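Local coordinates for periplasmic protein (Legionella pneumophila subsp. pneumophila, PDB 4FGQ), which is probably a calcium-dependent periplasmic cysteine protease of the bacterial transglutaminase-like family, at residues I136-E141 with P151-V156. Sequence-based numbering, arbitrary orientation.
Sequences ILDSLE and PDLKPV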
loop_
_atom_site.group_PDB
_atom_site.type_symbol
_atom_site.label_atom_id
_atom_site.label_comp_id
_atom_site.label_asym_id
_atom_site.label_seq_id
_atom_site.Cartn_x
_atom_site.Cartn_y
_atom_site.Cartn_z
ATOM N N ILE A 136 8.956 -1.295 -8.049
ATOM C CA ILE A 136 7.979 -0.274 -7.708
ATOM C C ILE A 136 6.546 -0.717 -8.007
ATOM O O ILE A 136 6.186 -0.981 -9.162
ATOM C CB ILE A 136 8.270 1.044 -8.469
ATOM C CG1 ILE A 136 9.705 1.529 -8.216
ATOM C CG2 ILE A 136 7.260 2.098 -8.072
ATOM C CD1 ILE A 136 10.000 1.857 -6.767
ATOM N N LEU A 137 5.729 -0.795 -6.960
ATOM C CA LEU A 137 4.306 -1.115 -7.086
ATOM C C LEU A 137 3.539 0.210 -7.031
ATOM O O LEU A 137 3.459 0.858 -5.967
ATOM C CB LEU A 137 3.856 -2.028 -5.944
ATOM C CG LEU A 137 4.152 -3.521 -6.126
ATOM C CD1 LEU A 137 5.655 -3.820 -5.983
ATOM C CD2 LEU A 137 3.337 -4.343 -5.124
ATOM N N ASP A 138 2.990 0.607 -8.181
ATOM C CA ASP A 138 2.417 1.934 -8.379
ATOM C C ASP A 138 0.932 1.797 -8.641
ATOM O O ASP A 138 0.463 0.723 -9.026
ATOM C CB ASP A 138 3.107 2.570 -9.595
ATOM C CG ASP A 138 2.993 4.078 -9.633
ATOM O OD1 ASP A 138 2.089 4.637 -8.990
ATOM O OD2 ASP A 138 3.815 4.695 -10.344
ATOM N N SER A 139 0.205 2.888 -8.413
ATOM C CA SER A 139 -1.214 2.989 -8.722
ATOM C C SER A 139 -1.470 3.674 -10.076
ATOM O O SER A 139 -2.599 3.675 -10.569
ATOM C CB SER A 139 -1.930 3.773 -7.612
ATOM O OG SER A 139 -1.178 4.923 -7.246
ATOM N N LEU A 140 -0.430 4.258 -10.660
ATOM C CA LEU A 140 -0.535 4.909 -11.973
ATOM C C LEU A 140 0.333 4.231 -13.037
ATOM O O LEU A 140 0.713 4.843 -14.041
ATOM C CB LEU A 140 -0.160 6.402 -11.876
ATOM C CG LEU A 140 -1.055 7.271 -10.997
ATOM C CD1 LEU A 140 -0.525 8.703 -10.987
ATOM C CD2 LEU A 140 -2.493 7.250 -11.503
ATOM N N GLU A 141 0.642 2.959 -12.810
ATOM C CA GLU A 141 1.387 2.156 -13.760
ATOM C C GLU A 141 1.049 0.729 -13.372
ATOM O O GLU A 141 1.148 0.377 -12.199
ATOM C CB GLU A 141 2.890 2.413 -13.590
ATOM C CG GLU A 141 3.786 1.421 -14.311
ATOM C CD GLU A 141 3.496 1.355 -15.796
ATOM O OE1 GLU A 141 3.719 2.371 -16.499
ATOM O OE2 GLU A 141 3.042 0.284 -16.261
ATOM N N PRO A 151 12.673 6.551 -13.832
ATOM C CA PRO A 151 13.431 7.775 -13.569
ATOM C C PRO A 151 12.499 8.955 -13.283
ATOM O O PRO A 151 12.977 10.017 -12.888
ATOM C CB PRO A 151 14.188 8.001 -14.882
ATOM C CG PRO A 151 13.308 7.383 -15.918
ATOM C CD PRO A 151 12.730 6.160 -15.254
ATOM N N ASP A 152 11.195 8.767 -13.487
ATOM C CA ASP A 152 10.222 9.817 -13.199
ATOM C C ASP A 152 9.962 9.954 -11.698
ATOM O O ASP A 152 9.365 10.937 -11.257
ATOM C CB ASP A 152 8.903 9.564 -13.933
ATOM C CG ASP A 152 8.289 8.213 -13.598
ATOM O OD1 ASP A 152 8.996 7.185 -13.671
ATOM O OD2 ASP A 152 7.088 8.175 -13.271
ATOM N N LEU A 153 10.420 8.981 -10.915
ATOM C CA LEU A 153 10.186 8.988 -9.470
ATOM C C LEU A 153 11.490 9.210 -8.715
ATOM O O LEU A 153 12.438 8.434 -8.867
ATOM C CB LEU A 153 9.560 7.670 -9.012
ATOM C CG LEU A 153 8.186 7.306 -9.570
ATOM C CD1 LEU A 153 7.757 5.942 -9.049
ATOM C CD2 LEU A 153 7.138 8.368 -9.230
ATOM N N LYS A 154 11.537 10.272 -7.912
ATOM C CA LYS A 154 12.714 10.561 -7.088
ATOM C C LYS A 154 12.331 10.402 -5.621
ATOM O O LYS A 154 11.647 11.254 -5.058
ATOM C CB LYS A 154 13.207 11.983 -7.357
ATOM C CG LYS A 154 14.503 12.340 -6.623
ATOM C CD LYS A 154 14.957 13.749 -6.970
ATOM C CE LYS A 154 16.292 14.070 -6.293
ATOM N NZ LYS A 154 16.757 15.458 -6.568
ATOM N N PRO A 155 12.751 9.296 -4.994
ATOM C CA PRO A 155 12.379 9.057 -3.595
ATOM C C PRO A 155 12.840 10.173 -2.646
ATOM O O PRO A 155 13.936 10.727 -2.788
ATOM C CB PRO A 155 13.109 7.754 -3.264
ATOM C CG PRO A 155 13.228 7.055 -4.585
ATOM C CD PRO A 155 13.514 8.169 -5.562
ATOM N N VAL A 156 11.986 10.480 -1.677
ATOM C CA VAL A 156 12.278 11.441 -0.624
ATOM C C VAL A 156 12.438 10.724 0.716
ATOM O O VAL A 156 13.426 10.937 1.423
ATOM C CB VAL A 156 11.179 12.512 -0.558
ATOM C CG1 VAL A 156 11.452 13.514 0.561
ATOM C CG2 VAL A 156 11.102 13.234 -1.891
#
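I136 and L153 mark the closest approach of the two backbones, with their CA atoms 9.7 Å apart. No hydrogen bond links the segments. Strands 135-137 and 153-159 belong to one antiparallel sheet but are not neighbours in it, since strands 119-126 and 107-114 lie between them. A spacing this short across two intervening strands is consistent with a strongly curved sheet.

The meeting is methyl to methyl: CG2 of I136 lies 4.0 Å from CD1 of L153. The first torsion of I136 (chi1 -55°) turns CG1 in beside the backbone N and leaves CG2 as the branch that reaches L153. L153 keeps an extended chain, CD1 anti to CA (chi2 178°), and the two side chains pass one another running opposite ways. V123, on strand 119-126, packs against I136 and D138. The same L153 CD1 comes within 4.3 Å of D138 OD2, laying an apolar methyl beside the carboxylate.

That carboxylate is firmly held. OD1 receives the backbone N of L140 at 3.0 Å, from well above the carboxylate plane (72° out of it), which closes an Asx turn; H121 NE2 also bonds to OD1. R150 bridges the two aspartates with its terminal nitrogens, NH1 forming a salt bridge with D138 OD2 and NH2 one with D152 OD2.

An aspartate bonded to a histidine, with C86 nearby against S139, is consistent with the Cys-His-Asp triad of transglutaminase-like cysteine proteases.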